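Local structure of purine nucleoside phosphorylase (6TK9) at residues A[190-194]-A[195-199]; A[211-214]-A[215-219]; A[169-173]-A[174-178]. The protein catalyses the reversible phosphorolysis of purine nucleosides such as inosine and guanosine, releasing the free base and ribose 1-phosphate. All coordinates share one frame; numbering follows the deposited sequence.

Interaction 1 (A[190-194]-A[195-199]); sequences SFASR and AELRL
Glu196 reaches back with an extended side chain to the backbone of Ser193, while Ser193 turns its hydroxyl forward to meet Glu196. With chi1 near 79°, Ser193 OG stands between its own N and carbonyl carbon, from where it accepts from Glu196 N at 2.9 Å. In return Ser193 N donates to Glu196 OE1, 2.7 Å away in a nearly straight bond (168°). The donor reaches that oxygen on its anti side, 16° out of the carboxylate plane. The other carboxylate oxygen, OE2, takes Asn133 N of the second subunit, so the group is gripped at both oxygens. Ser193 OG is also bonded to Tyr131 O of that subunit. Elsewhere on the turn, Leu197 lays CD2 against the methyl of Ala192 (CB to CD2, 3.5 Å), and both rest on Ile208 of strand 207-209. Arg194 sends its extended chain away from the helix, to carbonyl oxygens of Pro238 and Arg240 and a salt bridge with Glu157 of the second subunit. The reciprocal pairing of Ser193 and Glu196 is a capping box, here the N-terminal closure of a helix set against a subunit interface.

Interaction 2 (A[211-214]-A[215-219]); sequences STVP and EVIAL. With PO4 (phosphate ion), chain G.
Thr212 O accepts from Val216 N at 2.7 Å and opens the i to i+4 series of helix 213-222, followed by Val213 O with Ile217 N (3.0 Å) and Pro214 O with Ala218 N (2.9 Å). Thr212 occupies the N-cap position with a positive phi of 86°, yet its hydroxyl makes no capping bond and donates instead to Ser211 OG, at 2.8 Å from Thr212 OG1. Its methyl goes the other way and packs on Val216, CG2 to CG2 at 3.8 Å. Ser211, just ahead of the helix, donates a hydrogen bond from its hydroxyl to the bound phosphate, OG to O4 2.5 Å. Ser29, His82, Arg80 and the backbone N of Ala112 also bond this ion. The phosphate probably came from the crystallisation liquor, but its place is consistent with the site of the phosphate substrate in the nucleoside phosphorylase fold. Glu215, bent at chi2 (142°), brings its carboxylate back past the start of the helix, where OE2 receives a weak, long bond from Thr212 N (3.4 Å). Its stronger partner is Arg80, whose NE forms a salt bridge with Glu215 OE1 while NH1 of the same guanidinium reaches the phosphate, which puts Glu215 in the second shell, where it probably helps to fix how Arg80 is turned toward the anion. One residue on from Thr212, Val213 lays CG1 obliquely across the end of Ile217, 3.9 Å from CD1; Tyr131 of strand 124-133 packs on both residues.

Interaction 3 (A[169-173]-A[174-178]); sequences KVARR and QDLHL
A Schellman motif ends helix 161-173, and its two characteristic backbone bonds run from Leu176 N to Ala171 O (2.9 Å) and from Asp175 N to Arg172 O (2.9 Å). Asp175 is the C-prime residue; its positive phi (46°) reverses the chain and brings Leu176 back over the last turn. The Asp175 donor stands above the carbonyl plane of Arg172 rather than on a lone pair. Gln174 N is held by Val170 O at 3.1 Å and, weakly, by Ala171 O. The methyl of Ala171 takes the apolar contacts: Leu176 CD1 comes to 4.1 Å from Ala171 CB, and Leu178, whose CB points toward the helix, sets that atom 3.7 Å from the same methyl. Val170 and Gln174 run side by side in the same direction, and Gln174 CG packs over Val170 O at 3.3 Å. Arg173, with CG anti to its N, bends at its next two torsions and swings its guanidinium across Gln174, whose CG lies over one face of the group. The guanidinium and amide planes are 65° apart, so the two do not stack. Tyr263 of helix 257-270 packs on Val170, Gln174 and Leu178. Arg172 and Asp175 point away from this packing, and each finds its charged partner on another chain: Arg172 pairs with Asp175 of the fourth subunit, and Asp175 with Arg172 of the fourth subunit. The helix end is thus closed by backbone bonds and apolar packing, which leaves the acidic side chain of the C-prime residue to pair with an arginine of another subunit and probably to offset part of the positive charge gathered there.

In the fold
Along the chain, interaction 3 comes first, then interaction 1, then interaction 2. They mark the end of helix 161-173 and the starts of helices 194-202 and 213-222, and the mixed sheet joins them: strand 179-185 follows interaction 3, and its parallel neighbour 207-209 lies between interactions 1 and 2. None touches another. The centres of interactions 1 and 2 are about 22 Å apart. Those of interactions 2 and 3 are about 26 Å apart. Those of interactions 1 and 3 are about 31 Å apart. Interaction 2 touches a third subunit through Ile217, while interactions 1 and 3 make salt bridges to the second and fourth; one helix start thus lies at the probable phosphate site, and the other two helix ends take part in hexamer contacts.

Interaction 1 (A[190-194]-A[195-199])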
loop_
_atom_site.group_PDB
_atom_site.type_symbol
_atom_site.label_atom_id
_atom_site.label_comp_id
_atom_site.label_asym_id
_atom_site.label_seq_id
_atom_site.Cartn_x
_atom_site.Cartn_y
_atom_site.Cartn_z
ATOM N N SER A 190 -24.640 5.909 7.582
ATOM C CA SER A 190 -24.581 5.365 6.200
ATOM C C SER A 190 -23.537 4.269 6.212
ATOM O O SER A 190 -22.545 4.449 6.916
ATOM C CB SER A 190 -24.238 6.407 5.180
ATOM O OG SER A 190 -23.012 7.038 5.497
ATOM N N PHE A 191 -23.771 3.163 5.515
ATOM C CA PHE A 191 -22.755 2.093 5.362
ATOM C C PHE A 191 -21.625 2.657 4.478
ATOM O O PHE A 191 -21.810 3.677 3.822
ATOM C CB PHE A 191 -23.383 0.787 4.852
ATOM C CG PHE A 191 -24.156 -0.020 5.874
ATOM C CD1 PHE A 191 -23.524 -0.576 6.978
ATOM C CD2 PHE A 191 -25.527 -0.246 5.722
ATOM C CE1 PHE A 191 -24.236 -1.334 7.898
ATOM C CE2 PHE A 191 -26.241 -0.997 6.648
ATOM C CZ PHE A 191 -25.594 -1.532 7.739
ATOM N N ALA A 192 -20.460 2.024 4.515
ATOM C CA ALA A 192 -19.263 2.409 3.754
ATOM C C ALA A 192 -19.549 2.277 2.254
ATOM O O ALA A 192 -20.254 1.336 1.884
ATOM C CB ALA A 192 -18.125 1.521 4.169
ATOM N N SER A 193 -19.012 3.196 1.437
ATOM C CA SER A 193 -18.891 3.037 -0.034
ATOM C C SER A 193 -17.951 1.860 -0.306
ATOM O O SER A 193 -17.192 1.462 0.621
ATOM C CB SER A 193 -18.372 4.274 -0.708
ATOM O OG SER A 193 -16.952 4.369 -0.555
ATOM N N ARG A 194 -17.972 1.353 -1.541
ATOM C CA ARG A 194 -17.015 0.329 -2.013
ATOM C C ARG A 194 -15.593 0.828 -1.714
ATOM O O ARG A 194 -14.835 0.091 -1.050
ATOM C CB ARG A 194 -17.262 0.019 -3.490
ATOM C CG ARG A 194 -18.554 -0.738 -3.756
ATOM C CD ARG A 194 -18.554 -1.313 -5.156
ATOM N NE ARG A 194 -19.847 -1.826 -5.586
ATOM C CZ ARG A 194 -20.322 -3.042 -5.335
ATOM N NH1 ARG A 194 -19.625 -3.916 -4.627
ATOM N NH2 ARG A 194 -21.517 -3.376 -5.785
ATOM N N ALA A 195 -15.266 2.058 -2.116
ATOM C CA ALA A 195 -13.913 2.639 -2.012
ATOM C C ALA A 195 -13.525 2.795 -0.542
ATOM O O ALA A 195 -12.341 2.547 -0.221
ATOM C CB ALA A 195 -13.863 3.954 -2.736
ATOM N N GLU A 196 -14.480 3.168 0.323
ATOM C CA GLU A 196 -14.240 3.249 1.785
ATOM C C GLU A 196 -13.954 1.843 2.328
ATOM O O GLU A 196 -13.015 1.715 3.142
ATOM C CB GLU A 196 -15.417 3.891 2.508
ATOM C CG GLU A 196 -15.442 5.400 2.403
ATOM C CD GLU A 196 -16.789 6.032 2.738
ATOM O OE1 GLU A 196 -17.810 5.294 2.661
ATOM O OE2 GLU A 196 -16.818 7.251 3.098
ATOM N N LEU A 197 -14.696 0.813 1.904
ATOM C CA LEU A 197 -14.424 -0.561 2.404
ATOM C C LEU A 197 -13.002 -0.948 1.986
ATOM O O LEU A 197 -12.241 -1.461 2.851
ATOM C CB LEU A 197 -15.435 -1.569 1.861
ATOM C CG LEU A 197 -16.862 -1.494 2.411
ATOM C CD1 LEU A 197 -17.729 -2.530 1.700
ATOM C CD2 LEU A 197 -16.899 -1.699 3.925
ATOM N N ARG A 198 -12.654 -0.695 0.718
ATOM C CA ARG A 198 -11.321 -1.034 0.165
ATOM C C ARG A 198 -10.279 -0.289 0.988
ATOM O O ARG A 198 -9.310 -0.929 1.420
ATOM C CB ARG A 198 -11.189 -0.686 -1.320
ATOM C CG ARG A 198 -10.017 -1.399 -1.982
ATOM C CD ARG A 198 -9.860 -1.088 -3.460
ATOM N NE ARG A 198 -8.508 -1.389 -3.932
ATOM C CZ ARG A 198 -7.810 -0.660 -4.804
ATOM N NH1 ARG A 198 -8.312 0.456 -5.314
ATOM N NH2 ARG A 198 -6.593 -1.046 -5.150
ATOM N N LEU A 199 -10.518 1.000 1.224
ATOM C CA LEU A 199 -9.591 1.882 1.971
ATOM C C LEU A 199 -9.327 1.253 3.355
ATOM O O LEU A 199 -8.131 1.141 3.730
ATOM C CB LEU A 199 -10.210 3.282 2.007
ATOM C CG LEU A 199 -9.767 4.236 3.116
ATOM C CD1 LEU A 199 -10.102 5.672 2.723
ATOM C CD2 LEU A 199 -10.417 3.896 4.438
#

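Interaction 2 (A[211-214]-A[215-219])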
loop_
_atom_site.group_PDB
_atom_site.type_symbol
_atom_site.label_atom_id
_atom_site.label_comp_id
_atom_site.label_asym_id
_atom_site.label_seq_id
_atom_site.Cartn_x
_atom_site.Cartn_y
_atom_site.Cartn_z
ATOM N N SER A 211 -19.334 1.002 16.510
ATOM C CA SER A 211 -19.356 0.993 17.999
ATOM C C SER A 211 -18.004 0.566 18.589
ATOM O O SER A 211 -17.080 0.367 17.816
ATOM C CB SER A 211 -20.411 0.038 18.438
ATOM O OG SER A 211 -19.961 -1.301 18.261
ATOM N N THR A 212 -17.921 0.392 19.922
ATOM C CA THR A 212 -16.921 -0.442 20.664
ATOM C C THR A 212 -15.623 0.310 20.954
ATOM O O THR A 212 -15.135 0.240 22.098
ATOM C CB THR A 212 -16.517 -1.695 19.882
ATOM O OG1 THR A 212 -17.725 -2.368 19.531
ATOM C CG2 THR A 212 -15.596 -2.617 20.654
ATOM N N VAL A 213 -15.032 0.947 19.942
ATOM C CA VAL A 213 -13.698 1.605 20.086
ATOM C C VAL A 213 -13.767 2.658 21.194
ATOM O O VAL A 213 -12.898 2.686 22.049
ATOM C CB VAL A 213 -13.204 2.144 18.734
ATOM C CG1 VAL A 213 -12.000 3.059 18.869
ATOM C CG2 VAL A 213 -12.897 0.994 17.789
ATOM N N PRO A 214 -14.790 3.536 21.281
ATOM C CA PRO A 214 -14.806 4.529 22.351
ATOM C C PRO A 214 -14.849 3.827 23.716
ATOM O O PRO A 214 -14.176 4.268 24.615
ATOM C CB PRO A 214 -16.039 5.412 22.083
ATOM C CG PRO A 214 -16.817 4.735 20.962
ATOM C CD PRO A 214 -15.922 3.680 20.347
ATOM N N GLU A 215 -15.632 2.750 23.816
ATOM C CA GLU A 215 -15.741 1.882 25.020
ATOM C C GLU A 215 -14.346 1.331 25.335
ATOM O O GLU A 215 -13.892 1.491 26.501
ATOM C CB GLU A 215 -16.812 0.794 24.818
ATOM C CG GLU A 215 -18.226 1.359 24.769
ATOM C CD GLU A 215 -19.191 0.711 23.789
ATOM O OE1 GLU A 215 -19.659 -0.394 24.081
ATOM O OE2 GLU A 215 -19.499 1.324 22.750
ATOM N N VAL A 216 -13.661 0.747 24.346
ATOM C CA VAL A 216 -12.306 0.163 24.563
ATOM C C VAL A 216 -11.357 1.227 25.123
ATOM O O VAL A 216 -10.655 0.914 26.071
ATOM C CB VAL A 216 -11.727 -0.449 23.289
ATOM C CG1 VAL A 216 -10.303 -0.923 23.558
ATOM C CG2 VAL A 216 -12.597 -1.584 22.765
ATOM N N ILE A 217 -11.333 2.434 24.556
ATOM C CA ILE A 217 -10.423 3.542 24.983
ATOM C C ILE A 217 -10.806 4.000 26.400
ATOM O O ILE A 217 -9.905 4.129 27.256
ATOM C CB ILE A 217 -10.450 4.714 23.975
ATOM C CG1 ILE A 217 -9.897 4.289 22.614
ATOM C CG2 ILE A 217 -9.698 5.913 24.530
ATOM C CD1 ILE A 217 -10.151 5.276 21.501
ATOM N N ALA A 218 -12.094 4.250 26.635
ATOM C CA ALA A 218 -12.654 4.667 27.947
ATOM C C ALA A 218 -12.257 3.658 29.036
ATOM O O ALA A 218 -11.852 4.103 30.136
ATOM C CB ALA A 218 -14.156 4.833 27.847
ATOM N N LEU A 219 -12.344 2.360 28.730
ATOM C CA LEU A 219 -12.134 1.257 29.698
ATOM C C LEU A 219 -10.639 1.032 29.963
ATOM O O LEU A 219 -10.309 0.668 31.124
ATOM C CB LEU A 219 -12.824 -0.009 29.189
ATOM C CG LEU A 219 -14.331 -0.036 29.432
ATOM C CD1 LEU A 219 -14.996 -1.124 28.621
ATOM C CD2 LEU A 219 -14.631 -0.227 30.906
HETATM P P PO4 G . -23.425 -2.669 17.287
HETATM O O1 PO4 G . -23.929 -1.742 18.404
HETATM O O2 PO4 G . -24.174 -2.375 15.990
HETATM O O3 PO4 G . -23.644 -4.124 17.650
HETATM O O4 PO4 G . -21.925 -2.441 17.120
#

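Interaction 3 (A[169-173]-A[174-178])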
loop_
_atom_site.group_PDB
_atom_site.type_symbol
_atom_site.label_atom_id
_atom_site.label_comp_id
_atom_site.label_asym_id
_atom_site.label_seq_id
_atom_site.Cartn_x
_atom_site.Cartn_y
_atom_site.Cartn_z
ATOM N N LYS A 169 -8.813 -20.842 23.599
ATOM C CA LYS A 169 -8.990 -22.127 24.324
ATOM C C LYS A 169 -10.472 -22.536 24.252
ATOM O O LYS A 169 -10.779 -23.702 23.886
ATOM C CB LYS A 169 -8.471 -21.976 25.757
ATOM C CG LYS A 169 -8.186 -23.285 26.479
ATOM C CD LYS A 169 -7.185 -23.140 27.605
ATOM C CE LYS A 169 -7.098 -24.380 28.467
ATOM N NZ LYS A 169 -8.410 -24.694 29.080
ATOM N N VAL A 170 -11.384 -21.604 24.522
ATOM C CA VAL A 170 -12.829 -21.944 24.618
ATOM C C VAL A 170 -13.350 -22.292 23.224
ATOM O O VAL A 170 -14.226 -23.153 23.144
ATOM C CB VAL A 170 -13.647 -20.832 25.294
ATOM C CG1 VAL A 170 -15.152 -21.098 25.224
ATOM C CG2 VAL A 170 -13.195 -20.614 26.729
ATOM N N ALA A 171 -12.844 -21.670 22.168
ATOM C CA ALA A 171 -13.281 -21.967 20.779
ATOM C C ALA A 171 -12.888 -23.402 20.409
ATOM O O ALA A 171 -13.771 -24.166 19.948
ATOM C CB ALA A 171 -12.695 -20.983 19.801
ATOM N N ARG A 172 -11.619 -23.758 20.625
ATOM C CA ARG A 172 -11.096 -25.141 20.429
ATOM C C ARG A 172 -12.017 -26.126 21.157
ATOM O O ARG A 172 -12.619 -26.948 20.459
ATOM C CB ARG A 172 -9.629 -25.201 20.859
ATOM C CG ARG A 172 -8.718 -24.521 19.845
ATOM C CD ARG A 172 -7.363 -23.966 20.250
ATOM N NE ARG A 172 -6.854 -24.140 21.607
ATOM C CZ ARG A 172 -6.095 -23.229 22.238
ATOM N NH1 ARG A 172 -5.778 -22.088 21.643
ATOM N NH2 ARG A 172 -5.672 -23.451 23.474
ATOM N N ARG A 173 -12.171 -25.978 22.479
ATOM C CA ARG A 173 -13.066 -26.798 23.346
ATOM C C ARG A 173 -14.433 -26.998 22.658
ATOM O O ARG A 173 -14.871 -28.170 22.568
ATOM C CB ARG A 173 -13.171 -26.137 24.726
ATOM C CG ARG A 173 -13.608 -27.043 25.870
ATOM C CD ARG A 173 -15.066 -26.871 26.297
ATOM N NE ARG A 173 -15.958 -27.918 25.783
ATOM C CZ ARG A 173 -17.298 -27.890 25.796
ATOM N NH1 ARG A 173 -17.955 -26.853 26.296
ATOM N NH2 ARG A 173 -17.978 -28.908 25.291
ATOM N N GLN A 174 -15.063 -25.936 22.125
ATOM C CA GLN A 174 -16.454 -25.989 21.584
ATOM C C GLN A 174 -16.451 -26.394 20.101
ATOM O O GLN A 174 -17.518 -26.263 19.470
ATOM C CB GLN A 174 -17.209 -24.661 21.779
ATOM C CG GLN A 174 -17.316 -24.209 23.236
ATOM C CD GLN A 174 -18.195 -23.003 23.493
ATOM O OE1 GLN A 174 -18.322 -22.550 24.636
ATOM N NE2 GLN A 174 -18.832 -22.482 22.449
ATOM N N ASP A 175 -15.328 -26.893 19.569
ATOM C CA ASP A 175 -15.133 -27.231 18.127
ATOM C C ASP A 175 -15.655 -26.071 17.250
ATOM O O ASP A 175 -16.345 -26.337 16.232
ATOM C CB ASP A 175 -15.752 -28.597 17.793
ATOM C CG ASP A 175 -15.224 -29.226 16.508
ATOM O OD1 ASP A 175 -13.982 -29.298 16.352
ATOM O OD2 ASP A 175 -16.055 -29.619 15.650
ATOM N N LEU A 176 -15.292 -24.830 17.609
ATOM C CA LEU A 176 -15.745 -23.558 16.975
ATOM C C LEU A 176 -14.536 -22.860 16.326
ATOM O O LEU A 176 -13.514 -22.669 17.019
ATOM C CB LEU A 176 -16.395 -22.717 18.084
ATOM C CG LEU A 176 -17.110 -21.422 17.697
ATOM C CD1 LEU A 176 -16.170 -20.241 17.845
ATOM C CD2 LEU A 176 -17.710 -21.476 16.293
ATOM N N HIS A 177 -14.616 -22.557 15.025
ATOM C CA HIS A 177 -13.543 -21.842 14.284
ATOM C C HIS A 177 -13.688 -20.347 14.547
ATOM O O HIS A 177 -14.672 -19.764 14.041
ATOM C CB HIS A 177 -13.545 -22.121 12.775
ATOM C CG HIS A 177 -12.441 -21.404 12.070
ATOM N ND1 HIS A 177 -11.159 -21.318 12.600
ATOM C CD2 HIS A 177 -12.410 -20.739 10.892
ATOM C CE1 HIS A 177 -10.397 -20.636 11.776
ATOM N NE2 HIS A 177 -11.141 -20.270 10.720
ATOM N N LEU A 178 -12.750 -19.796 15.330
ATOM C CA LEU A 178 -12.713 -18.390 15.817
ATOM C C LEU A 178 -11.829 -17.572 14.875
ATOM O O LEU A 178 -10.587 -17.754 14.943
ATOM C CB LEU A 178 -12.165 -18.375 17.246
ATOM C CG LEU A 178 -12.079 -17.016 17.939
ATOM C CD1 LEU A 178 -13.457 -16.369 18.094
ATOM C CD2 LEU A 178 -11.422 -17.170 19.294
#